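Local coordinates for protein cysteine protease (PDB 3OIS) that probably hydrolyses peptide bonds as a papain-family cysteine protease and also binds uridine-5'-diphosphate, at residues Gln72-Ser77 against Tyr146-Ala151; Phe106-Glu111 against Asn119-Ala124; Gln68-Gly73 against Pro102-Ile107; Arg249-Arg254 against Met269-Ile274. All coordinates share one frame; numbering follows the deposited sequence.

Contacts 1, 2 and 3 lie on one side of the chain's centre, and contact 4 sits in the beta sheet on the other, its centre about 26 Å from that of contact 1. Contacts 1 and 3 share Gln72 and Gly73; Arg104 of contact 3 packs on the Tyr146 ring of contact 1. Contact 2 joins them through Asp121 at Gly76 N and through helix 104-114. Contacts 3 and 4 meet where Arg254 NH2 reaches Gln68 O at 2.9 Å. Contact 1 ends just before Cys78, the catalytic cysteine's place in papain-family enzymes. UDP touches none of the four: the Glu111 side chain of contact 2 is about 14 Å from it and about 8 Å from the side chain of UDP-binding Lys131.

Contact 1: Gln72-Ser77 against Tyr146-Ala151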
# COMPACT_ATOMS: atom_id res chain seq x y z
N GLN A 72 -5.13 -5.06 -8.10
CA GLN A 72 -4.53 -3.96 -8.86
C GLN A 72 -4.22 -4.34 -10.27
O GLN A 72 -3.93 -3.47 -11.08
CB GLN A 72 -3.25 -3.53 -8.16
CG GLN A 72 -2.11 -4.51 -8.30
CD GLN A 72 -0.87 -3.91 -7.63
OE1 GLN A 72 0.09 -3.37 -8.30
NE2 GLN A 72 -0.81 -4.09 -6.36
N GLY A 73 -4.34 -5.63 -10.60
CA GLY A 73 -4.03 -6.10 -11.97
C GLY A 73 -2.61 -5.77 -12.45
O GLY A 73 -1.61 -5.93 -11.70
N ARG A 74 -2.53 -5.39 -13.72
CA ARG A 74 -1.26 -5.49 -14.44
C ARG A 74 -0.47 -4.20 -14.45
O ARG A 74 0.41 -4.04 -15.33
CB ARG A 74 -1.59 -5.86 -15.90
CG ARG A 74 -2.29 -7.23 -16.02
CD ARG A 74 -2.79 -7.45 -17.46
NE ARG A 74 -3.95 -6.62 -17.63
CZ ARG A 74 -4.51 -6.35 -18.82
NH1 ARG A 74 -3.99 -6.89 -19.94
NH2 ARG A 74 -5.60 -5.57 -18.87
N ILE A 75 -0.78 -3.30 -13.54
CA ILE A 75 -0.00 -2.07 -13.42
C ILE A 75 0.67 -1.94 -12.02
O ILE A 75 0.38 -2.71 -11.08
CB ILE A 75 -0.92 -0.86 -13.74
CG1 ILE A 75 -2.11 -0.71 -12.72
CG2 ILE A 75 -1.26 -0.82 -15.24
CD1 ILE A 75 -2.93 0.67 -12.97
N GLY A 76 1.49 -0.87 -11.86
CA GLY A 76 2.36 -0.71 -10.67
C GLY A 76 1.76 0.19 -9.61
O GLY A 76 2.41 1.14 -9.11
N SER A 77 0.47 -0.10 -9.30
CA SER A 77 -0.31 0.79 -8.51
C SER A 77 -0.41 0.36 -7.05
O SER A 77 -1.34 0.78 -6.35
CB SER A 77 -1.70 0.96 -9.18
OG SER A 77 -2.34 -0.32 -9.18
N TYR A 146 -11.29 2.21 -12.10
CA TYR A 146 -10.03 1.49 -12.31
C TYR A 146 -9.95 0.75 -13.64
O TYR A 146 -10.93 0.16 -14.05
CB TYR A 146 -9.88 0.50 -11.14
CG TYR A 146 -8.43 0.08 -10.95
CD1 TYR A 146 -7.50 0.98 -10.39
CD2 TYR A 146 -8.02 -1.22 -11.31
CE1 TYR A 146 -6.13 0.58 -10.22
CE2 TYR A 146 -6.67 -1.63 -11.23
CZ TYR A 146 -5.75 -0.70 -10.63
OH TYR A 146 -4.44 -1.11 -10.44
N GLY A 147 -8.80 0.79 -14.32
CA GLY A 147 -8.63 0.00 -15.54
C GLY A 147 -7.16 -0.32 -15.55
O GLY A 147 -6.37 0.58 -15.37
N ASP A 148 -6.83 -1.60 -15.66
CA ASP A 148 -5.41 -2.04 -15.48
C ASP A 148 -4.69 -2.29 -16.82
O ASP A 148 -3.74 -3.04 -16.81
CB ASP A 148 -5.33 -3.28 -14.57
CG ASP A 148 -5.61 -4.58 -15.35
OD1 ASP A 148 -6.48 -4.51 -16.26
OD2 ASP A 148 -5.03 -5.60 -15.06
N THR A 149 -5.15 -1.68 -17.93
CA THR A 149 -4.39 -1.78 -19.19
C THR A 149 -2.92 -1.49 -18.91
O THR A 149 -2.61 -0.41 -18.36
CB THR A 149 -4.88 -0.78 -20.22
OG1 THR A 149 -6.27 -1.03 -20.53
CG2 THR A 149 -4.12 -0.94 -21.50
N PRO A 150 -2.02 -2.42 -19.25
CA PRO A 150 -0.61 -2.24 -18.84
C PRO A 150 0.19 -1.43 -19.86
O PRO A 150 -0.32 -1.13 -21.02
CB PRO A 150 -0.06 -3.68 -18.75
CG PRO A 150 -0.94 -4.46 -19.85
CD PRO A 150 -2.32 -3.81 -19.72
N ALA A 151 1.40 -1.08 -19.48
CA ALA A 151 2.36 -0.52 -20.44
C ALA A 151 2.55 -1.47 -21.58
O ALA A 151 2.55 -2.68 -21.41
CB ALA A 151 3.64 -0.18 -19.78
O HOH W 1 2.16 -2.22 -16.85
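Arg74 and Asp148 form a side-on salt bridge, NE going to OD2 and NH2 to OD1, each at 3.0 Å. Both bonds are nearly straight, with N-H...O angles of 172°, and both oxygens lie in the guanidinium plane; the carboxylate is turned 47° from that plane, and the two nitrogens come at its oxygens from above. Arg74 N adds a third bond, to OD2 at 2.8 Å, from the same face of the carboxylate as NE. OD2 is therefore held by both the backbone and the side chain of one residue. The bend at chi3 (-74°) brings the guanidinium back across Asp148, where Pro150 CD lies over the centre of one face.

A second polar cluster surrounds the Tyr146 hydroxyl. It donates a very short bond of 2.5 Å to Gln72 O, and Ser77 OG stands 2.6 Å from it, both oxygens near the ring plane at the phenol edge. Ser77 OG is also hydrogen-bonded to Asn81 OD1 of helix 78-93. One water bridges Arg74 O and Ala151 N.

The apolar part is Ile75: CD1 packs 3.9 Å from Tyr146 CZ, while CG2 rests against the carbonyls of Asp148 and Thr149.

Gln72 to Ile75 make a type II' beta turn, with Gly73 at positive phi; the loop 146-151 is joined to it by the Arg74-Asp148 bonds and by the Tyr146 hydroxyl at Gln72 O. The run Gln-Gly-Arg-Ile-Gly-Ser-Cys, ending at Cys78, matches the papain-family signature before the central helix, in which the glutamine of papain helps form the oxyanion hole.

Contact 2: Phe106-Glu111 against Asn119-Ala124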
# COMPACT_ATOMS: atom_id res chain seq x y z
N PHE A 106 -6.90 7.71 -9.51
CA PHE A 106 -6.72 9.12 -9.15
C PHE A 106 -5.42 9.27 -8.28
O PHE A 106 -4.60 10.23 -8.45
CB PHE A 106 -7.90 9.63 -8.31
CG PHE A 106 -7.80 11.09 -7.95
CD1 PHE A 106 -8.31 12.06 -8.82
CD2 PHE A 106 -7.20 11.50 -6.73
CE1 PHE A 106 -8.22 13.38 -8.49
CE2 PHE A 106 -7.08 12.86 -6.41
CZ PHE A 106 -7.61 13.79 -7.34
N ILE A 107 -5.23 8.41 -7.31
CA ILE A 107 -4.02 8.48 -6.51
C ILE A 107 -2.80 8.26 -7.40
O ILE A 107 -1.87 9.04 -7.32
CB ILE A 107 -4.03 7.55 -5.30
CG1 ILE A 107 -5.19 7.91 -4.32
CG2 ILE A 107 -2.67 7.50 -4.50
CD1 ILE A 107 -5.44 6.78 -3.42
N TYR A 108 -2.82 7.20 -8.19
CA TYR A 108 -1.63 6.78 -8.98
C TYR A 108 -1.27 7.85 -10.02
O TYR A 108 -0.11 8.09 -10.28
CB TYR A 108 -1.86 5.38 -9.60
CG TYR A 108 -0.61 4.76 -10.26
CD1 TYR A 108 0.66 4.86 -9.62
CD2 TYR A 108 -0.74 4.01 -11.44
CE1 TYR A 108 1.79 4.23 -10.21
CE2 TYR A 108 0.38 3.43 -12.08
CZ TYR A 108 1.64 3.58 -11.45
OH TYR A 108 2.69 2.95 -12.05
N TYR A 109 -2.27 8.49 -10.64
CA TYR A 109 -1.98 9.52 -11.66
C TYR A 109 -1.27 10.69 -10.97
O TYR A 109 -0.16 11.14 -11.39
CB TYR A 109 -3.30 9.96 -12.36
CG TYR A 109 -3.05 11.02 -13.38
CD1 TYR A 109 -2.89 10.67 -14.68
CD2 TYR A 109 -2.93 12.36 -13.03
CE1 TYR A 109 -2.58 11.63 -15.65
CE2 TYR A 109 -2.67 13.35 -14.04
CZ TYR A 109 -2.50 12.96 -15.27
OH TYR A 109 -2.27 13.94 -16.17
N ASN A 110 -1.81 11.15 -9.83
CA ASN A 110 -1.21 12.24 -9.18
C ASN A 110 0.13 11.93 -8.54
O ASN A 110 1.00 12.81 -8.50
CB ASN A 110 -2.24 12.87 -8.22
CG ASN A 110 -3.34 13.59 -9.02
OD1 ASN A 110 -3.08 14.54 -9.72
ND2 ASN A 110 -4.56 13.09 -8.95
N GLU A 111 0.35 10.70 -8.07
CA GLU A 111 1.70 10.36 -7.58
C GLU A 111 2.73 10.57 -8.70
O GLU A 111 3.78 11.06 -8.44
CB GLU A 111 1.79 8.88 -7.17
CG GLU A 111 1.05 8.55 -5.92
CD GLU A 111 0.93 7.05 -5.66
OE1 GLU A 111 0.59 6.29 -6.57
OE2 GLU A 111 1.28 6.66 -4.50
N ASN A 119 2.72 8.95 -18.18
CA ASN A 119 2.64 8.11 -19.38
C ASN A 119 3.34 6.75 -19.28
O ASN A 119 3.29 5.99 -20.24
CB ASN A 119 3.26 8.86 -20.55
CG ASN A 119 2.35 10.06 -21.07
OD1 ASN A 119 1.14 10.12 -20.79
ND2 ASN A 119 2.96 10.92 -21.90
N TYR A 120 3.97 6.42 -18.11
CA TYR A 120 4.74 5.21 -17.93
C TYR A 120 4.30 4.51 -16.62
O TYR A 120 3.82 5.21 -15.70
CB TYR A 120 6.21 5.70 -17.87
CG TYR A 120 6.56 6.39 -19.20
CD1 TYR A 120 7.03 5.63 -20.28
CD2 TYR A 120 6.39 7.79 -19.37
CE1 TYR A 120 7.32 6.23 -21.53
CE2 TYR A 120 6.67 8.40 -20.61
CZ TYR A 120 7.11 7.61 -21.68
OH TYR A 120 7.40 8.18 -22.89
N ASP A 121 4.50 3.20 -16.50
CA ASP A 121 4.07 2.50 -15.30
C ASP A 121 5.29 2.54 -14.36
O ASP A 121 6.01 1.55 -14.13
CB ASP A 121 3.67 1.06 -15.69
CG ASP A 121 2.89 0.36 -14.63
OD1 ASP A 121 2.41 1.02 -13.70
OD2 ASP A 121 2.79 -0.90 -14.73
N SER A 122 5.53 3.70 -13.74
CA SER A 122 6.75 3.90 -13.03
C SER A 122 6.68 3.39 -11.61
O SER A 122 7.71 3.32 -10.95
CB SER A 122 7.07 5.39 -13.04
OG SER A 122 6.00 6.07 -12.38
N GLY A 123 5.47 3.11 -11.10
CA GLY A 123 5.33 2.89 -9.64
C GLY A 123 5.44 4.27 -8.93
O GLY A 123 5.35 5.32 -9.61
N ALA A 124 5.56 4.26 -7.61
CA ALA A 124 5.50 5.47 -6.81
C ALA A 124 6.06 5.24 -5.40
O ALA A 124 6.11 4.08 -4.90
CB ALA A 124 3.98 5.96 -6.76
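Tyr108 OH reaches from helix 104-114 to two groups of the loop 119-124. It donates to Asp121 OD1 at 2.6 Å and accepts from Gly123 N at 2.9 Å, the latter with an N-H...O angle of 153°. The phenol meets OD1 on the anti side of the carboxylate, slightly out of its plane, and the ring and carboxylate planes are turned 77° from each other. Gly123 N lies at the ring edge, close to the ring plane. With CG anti to the backbone N (chi1 -171°), the Tyr108 ring extends away from the helix and carries its hydroxyl into the turn of the loop.

Beside this bond pair, Ala124 CB faces Glu111. It packs on the carboxylate, 3.4 Å from both CD and OE1, and also stands at the Tyr108 edge, 4.4 Å from CE1. Glu111 takes its polar partner elsewhere: OE2 is hydrogen-bonded to Thr79 OG1 of helix 78-93.

In the next shell, Asp121 sits at the centre of an inverse gamma turn, and its OD1 also receives Gly76 N from the loop ahead of helix 78-93. Arg112, one turn along from Tyr108, makes a cation-pi contact with that ring and bonds Tyr120 O, tying the helix to the loop a second time. Ser122 OG closes on Gly123 O at 2.9 Å, and the loop returns to strand 124-125, where the Ala124 backbone bonds Gly34 and Ile36 in a parallel sheet with strand 35-36.

The buried phenol thus both gives and accepts a bond, and two donors on Asp121 OD1 would favour a negatively charged carboxylate.

Contact 3: Gln68-Gly73 against Pro102-Ile107; sequences QVYDQG and PSRLFI
The Arg104 guanidinium lies between Tyr70 CB on one face and the Tyr146 ring on the other. Tyr70 CB is 3.5 Å from NH1, and the Tyr146 ring makes a cation-pi contact. At the edge, near the plane, is Asp71 O, which takes a weak bond from NH1 at 3.3 Å; a water that accepts from NH2 at 3.2 Å shares this edge. The Tyr70 ring is inclined 35° to the guanidinium, and Arg104 CD touches its CD2 at 3.9 Å in an oblique approach. A chi3 of -65° in Arg104 turns a guanidinium face toward Tyr70 CB.

The loop 68-73 leads into helix 78-93, the central helix of the papain fold, and Arg104 stands in the first turn of helix 104-114, so the contact ties the approach to one helix to the start of the other. Ser103 caps that start, its OG accepting from Phe106 N.

A second water links Asp71 N (2.9 Å) to Arg104 NH2 by a weaker bond. NH2 has its charged partner in Glu141, and Tyr70 OH, 4.0 Å from Pro102 CD, is hydrogen-bonded to Gln88 OE1. Within the loop, Asp71 OD1 accepts from Gly73 N at 2.9 Å in an Asx turn.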
# COMPACT_ATOMS: atom_id res chain seq x y z
N GLN A 68 -13.78 -6.27 0.68
CA GLN A 68 -12.89 -7.30 0.18
C GLN A 68 -11.63 -6.64 -0.40
O GLN A 68 -11.61 -5.43 -0.69
CB GLN A 68 -13.53 -8.16 -0.90
CG GLN A 68 -13.96 -7.46 -2.12
CD GLN A 68 -14.93 -8.33 -2.96
OE1 GLN A 68 -14.53 -9.35 -3.57
NE2 GLN A 68 -16.21 -7.92 -3.00
N VAL A 69 -10.63 -7.48 -0.58
CA VAL A 69 -9.40 -7.01 -1.27
C VAL A 69 -9.71 -6.45 -2.65
O VAL A 69 -10.70 -6.88 -3.32
CB VAL A 69 -8.29 -8.08 -1.34
CG1 VAL A 69 -7.81 -8.51 0.05
CG2 VAL A 69 -8.78 -9.26 -2.19
N TYR A 70 -8.88 -5.52 -3.08
CA TYR A 70 -8.92 -5.13 -4.48
C TYR A 70 -7.99 -5.96 -5.31
O TYR A 70 -7.23 -6.74 -4.78
CB TYR A 70 -8.44 -3.66 -4.65
CG TYR A 70 -8.84 -2.63 -3.57
CD1 TYR A 70 -10.20 -2.50 -3.12
CD2 TYR A 70 -7.87 -1.87 -2.92
CE1 TYR A 70 -10.55 -1.56 -2.19
CE2 TYR A 70 -8.23 -0.93 -1.93
CZ TYR A 70 -9.58 -0.76 -1.59
OH TYR A 70 -9.97 0.18 -0.63
N ASP A 71 -8.05 -5.76 -6.64
CA ASP A 71 -7.09 -6.44 -7.49
C ASP A 71 -6.43 -5.35 -8.33
O ASP A 71 -7.09 -4.73 -9.20
CB ASP A 71 -7.81 -7.44 -8.40
CG ASP A 71 -6.87 -8.28 -9.22
OD1 ASP A 71 -5.66 -7.94 -9.37
OD2 ASP A 71 -7.34 -9.33 -9.79
N GLN A 72 -5.13 -5.06 -8.10
CA GLN A 72 -4.53 -3.96 -8.86
C GLN A 72 -4.22 -4.34 -10.27
O GLN A 72 -3.93 -3.47 -11.08
CB GLN A 72 -3.25 -3.53 -8.16
CG GLN A 72 -2.11 -4.51 -8.30
CD GLN A 72 -0.87 -3.91 -7.63
OE1 GLN A 72 0.09 -3.37 -8.30
NE2 GLN A 72 -0.81 -4.09 -6.36
N GLY A 73 -4.34 -5.63 -10.60
CA GLY A 73 -4.03 -6.10 -11.97
C GLY A 73 -2.61 -5.77 -12.45
O GLY A 73 -1.61 -5.93 -11.70
N PRO A 102 -12.09 4.20 -2.66
CA PRO A 102 -11.42 5.41 -3.19
C PRO A 102 -10.79 5.14 -4.56
O PRO A 102 -10.32 4.00 -4.81
CB PRO A 102 -10.33 5.72 -2.15
CG PRO A 102 -10.80 5.05 -0.89
CD PRO A 102 -11.53 3.81 -1.34
N SER A 103 -10.84 6.13 -5.45
CA SER A 103 -10.20 6.00 -6.79
C SER A 103 -8.68 5.78 -6.78
O SER A 103 -7.90 6.72 -6.59
CB SER A 103 -10.49 7.23 -7.67
OG SER A 103 -9.84 7.01 -8.89
N ARG A 104 -8.28 4.54 -7.05
CA ARG A 104 -6.85 4.15 -7.05
C ARG A 104 -6.11 4.81 -8.19
O ARG A 104 -4.97 5.26 -8.00
CB ARG A 104 -6.75 2.64 -7.16
CG ARG A 104 -7.16 1.97 -5.77
CD ARG A 104 -7.39 0.46 -5.97
NE ARG A 104 -8.53 0.11 -6.83
CZ ARG A 104 -8.69 -1.01 -7.55
NH1 ARG A 104 -7.75 -1.96 -7.60
NH2 ARG A 104 -9.84 -1.14 -8.29
N LEU A 105 -6.76 4.95 -9.35
CA LEU A 105 -6.04 5.59 -10.47
C LEU A 105 -5.91 7.09 -10.23
O LEU A 105 -4.96 7.67 -10.66
CB LEU A 105 -6.76 5.41 -11.80
CG LEU A 105 -6.66 4.00 -12.38
CD1 LEU A 105 -7.26 4.04 -13.80
CD2 LEU A 105 -5.18 3.54 -12.45
N PHE A 106 -6.90 7.71 -9.51
CA PHE A 106 -6.72 9.12 -9.15
C PHE A 106 -5.42 9.27 -8.28
O PHE A 106 -4.60 10.23 -8.45
CB PHE A 106 -7.90 9.63 -8.31
CG PHE A 106 -7.80 11.09 -7.95
CD1 PHE A 106 -8.31 12.06 -8.82
CD2 PHE A 106 -7.20 11.50 -6.73
CE1 PHE A 106 -8.22 13.38 -8.49
CE2 PHE A 106 -7.08 12.86 -6.41
CZ PHE A 106 -7.61 13.79 -7.34
N ILE A 107 -5.23 8.41 -7.31
CA ILE A 107 -4.02 8.48 -6.51
C ILE A 107 -2.80 8.26 -7.40
O ILE A 107 -1.87 9.04 -7.32
CB ILE A 107 -4.03 7.55 -5.30
CG1 ILE A 107 -5.19 7.91 -4.32
CG2 ILE A 107 -2.67 7.50 -4.50
CD1 ILE A 107 -5.44 6.78 -3.42
O HOH W 2 -10.16 -4.25 -7.83
O HOH W 3 -10.24 -3.65 -10.26

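Contact 4: Arg249-Arg254 against Met269-Ile274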
# COMPACT_ATOMS: atom_id res chain seq x y z
N ARG A 249 3.65 -15.60 15.28
CA ARG A 249 4.68 -14.55 15.06
C ARG A 249 4.66 -14.13 13.57
O ARG A 249 5.68 -14.11 12.88
CB ARG A 249 6.09 -15.01 15.52
CG ARG A 249 6.18 -15.28 17.08
CD ARG A 249 7.56 -15.88 17.45
NE ARG A 249 8.61 -15.05 16.83
CZ ARG A 249 9.07 -13.88 17.29
NH1 ARG A 249 9.99 -13.21 16.58
NH2 ARG A 249 8.66 -13.39 18.48
N HIS A 250 3.46 -13.82 13.12
CA HIS A 250 3.26 -13.16 11.76
C HIS A 250 2.35 -11.94 11.90
O HIS A 250 1.48 -11.93 12.77
CB HIS A 250 2.65 -14.10 10.75
CG HIS A 250 3.57 -15.15 10.22
ND1 HIS A 250 4.12 -16.15 11.01
CD2 HIS A 250 4.01 -15.38 8.96
CE1 HIS A 250 4.87 -16.93 10.26
NE2 HIS A 250 4.79 -16.50 9.00
N PHE A 251 2.56 -10.94 11.05
CA PHE A 251 1.66 -9.81 10.82
C PHE A 251 0.75 -10.15 9.65
O PHE A 251 1.15 -10.87 8.70
CB PHE A 251 2.45 -8.50 10.48
CG PHE A 251 3.09 -7.87 11.69
CD1 PHE A 251 2.48 -6.81 12.32
CD2 PHE A 251 4.29 -8.31 12.12
CE1 PHE A 251 3.02 -6.17 13.41
CE2 PHE A 251 4.90 -7.70 13.29
CZ PHE A 251 4.27 -6.62 13.92
N ARG A 252 -0.50 -9.70 9.76
CA ARG A 252 -1.50 -9.99 8.70
C ARG A 252 -1.50 -8.84 7.70
O ARG A 252 -1.60 -7.66 8.08
CB ARG A 252 -2.89 -10.03 9.36
CG ARG A 252 -4.02 -10.48 8.43
CD ARG A 252 -3.76 -11.92 8.11
NE ARG A 252 -4.98 -12.48 7.50
CZ ARG A 252 -5.07 -13.74 7.03
NH1 ARG A 252 -3.98 -14.54 6.95
NH2 ARG A 252 -6.27 -14.21 6.59
N ILE A 253 -1.34 -9.20 6.43
CA ILE A 253 -1.29 -8.17 5.36
C ILE A 253 -2.44 -8.33 4.36
O ILE A 253 -2.74 -9.43 3.94
CB ILE A 253 0.14 -8.09 4.72
CG1 ILE A 253 0.52 -9.38 4.14
CG2 ILE A 253 1.25 -7.69 5.78
CD1 ILE A 253 1.75 -9.21 3.21
N ARG A 254 -3.07 -7.22 4.01
CA ARG A 254 -4.07 -7.12 2.92
C ARG A 254 -3.31 -6.92 1.67
O ARG A 254 -2.65 -5.90 1.48
CB ARG A 254 -4.91 -5.90 3.25
CG ARG A 254 -6.04 -5.65 2.22
CD ARG A 254 -6.75 -4.31 2.54
NE ARG A 254 -7.50 -3.87 1.40
CZ ARG A 254 -8.76 -4.27 1.07
NH1 ARG A 254 -9.45 -5.12 1.87
NH2 ARG A 254 -9.35 -3.81 -0.03
N MET A 269 2.94 -12.33 7.20
CA MET A 269 4.34 -11.96 7.03
C MET A 269 5.08 -12.21 8.38
O MET A 269 4.67 -11.65 9.36
CB MET A 269 4.51 -10.46 6.68
CG MET A 269 6.02 -10.11 6.54
SD MET A 269 6.21 -8.36 5.93
CE MET A 269 5.90 -8.62 4.16
N PRO A 270 6.18 -12.96 8.40
CA PRO A 270 6.88 -13.24 9.67
C PRO A 270 7.38 -11.98 10.38
O PRO A 270 7.77 -11.02 9.72
CB PRO A 270 8.12 -14.07 9.26
CG PRO A 270 7.86 -14.49 7.80
CD PRO A 270 6.82 -13.58 7.22
N TYR A 271 7.37 -11.98 11.71
CA TYR A 271 8.00 -10.91 12.45
C TYR A 271 9.41 -10.58 12.01
O TYR A 271 9.78 -9.40 11.93
CB TYR A 271 8.06 -11.34 13.94
CG TYR A 271 6.71 -11.25 14.64
CD1 TYR A 271 5.51 -11.01 13.94
CD2 TYR A 271 6.61 -11.48 16.01
CE1 TYR A 271 4.28 -10.95 14.63
CE2 TYR A 271 5.33 -11.44 16.70
CZ TYR A 271 4.19 -11.19 16.00
OH TYR A 271 2.94 -11.14 16.65
N GLU A 272 10.20 -11.61 11.68
CA GLU A 272 11.62 -11.40 11.28
C GLU A 272 11.72 -10.76 9.87
O GLU A 272 12.78 -10.21 9.50
CB GLU A 272 12.35 -12.76 11.23
CG GLU A 272 12.40 -13.60 12.56
CD GLU A 272 11.09 -14.37 12.97
OE1 GLU A 272 11.10 -14.95 14.11
OE2 GLU A 272 10.04 -14.40 12.21
N TYR A 273 10.65 -10.86 9.10
CA TYR A 273 10.66 -10.26 7.77
C TYR A 273 10.36 -8.77 7.94
O TYR A 273 11.15 -7.91 7.52
CB TYR A 273 9.59 -10.97 6.96
CG TYR A 273 9.65 -10.78 5.43
CD1 TYR A 273 9.62 -11.91 4.63
CD2 TYR A 273 9.76 -9.51 4.81
CE1 TYR A 273 9.64 -11.83 3.28
CE2 TYR A 273 9.85 -9.42 3.40
CZ TYR A 273 9.73 -10.58 2.64
OH TYR A 273 9.80 -10.57 1.26
N ILE A 274 9.22 -8.44 8.57
CA ILE A 274 8.83 -7.04 8.67
C ILE A 274 9.83 -6.15 9.44
O ILE A 274 9.93 -4.95 9.17
CB ILE A 274 7.39 -6.94 9.28
CG1 ILE A 274 6.70 -5.65 8.81
CG2 ILE A 274 7.49 -7.11 10.83
CD1 ILE A 274 5.11 -5.60 9.15
O HOH W 4 7.68 -15.84 12.47
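Arg249 lies across the ring of Tyr271: its CB stands over the face, 3.9 Å from the centroid, and the chain then folds back, leaving Tyr271 CD2 over the centre of one guanidinium face, the two planes inclined at 72°. At the guanidinium edge, Arg249 NH1 donates to Glu272 OE1 at 3.2 Å in a salt bridge that meets the carboxylate from above its plane. A water donating to Arg249 O and Glu272 OE2 joins them again.

His250, the first residue of the strand, offers a ring face to Pro270 CA, a CH-pi contact at 3.8 Å, while its ND1 is bonded to Ile248 O. Phe251 has Ile274 CD1 over one face, 4.2 Å from the centroid. Its ring and that of Tyr271 meet obliquely, centroids 5.0 Å apart and planes at 54°; CE2 touches Tyr271 CD1. Farther along, Ile253 CD1 reaches Met269 CE.

In the backbone, Phe251 and Met269 form an antiparallel hydrogen-bonded pair, Phe251 N to Met269 O and Met269 N to Phe251 O each 2.8 Å, and His250 and Pro270 the adjoining non-hydrogen-bonded one. Tyr271 N adds a bond to Arg249 O from above the carbonyl plane. Pro270 is the N-cap residue of the short helix 271-274. Arg249 and His250 together face Asp245 of strand 233-245 in a G1 beta bulge.

Strand 250-254 runs between strands 233-245 and 266-270. Phe251 packs against Cys241 and Leu194 and Leu198 of helix 191-199, Tyr271 OH is bonded to Asp246, and Met269 and Ile274 press on Phe206 of strand 204-211.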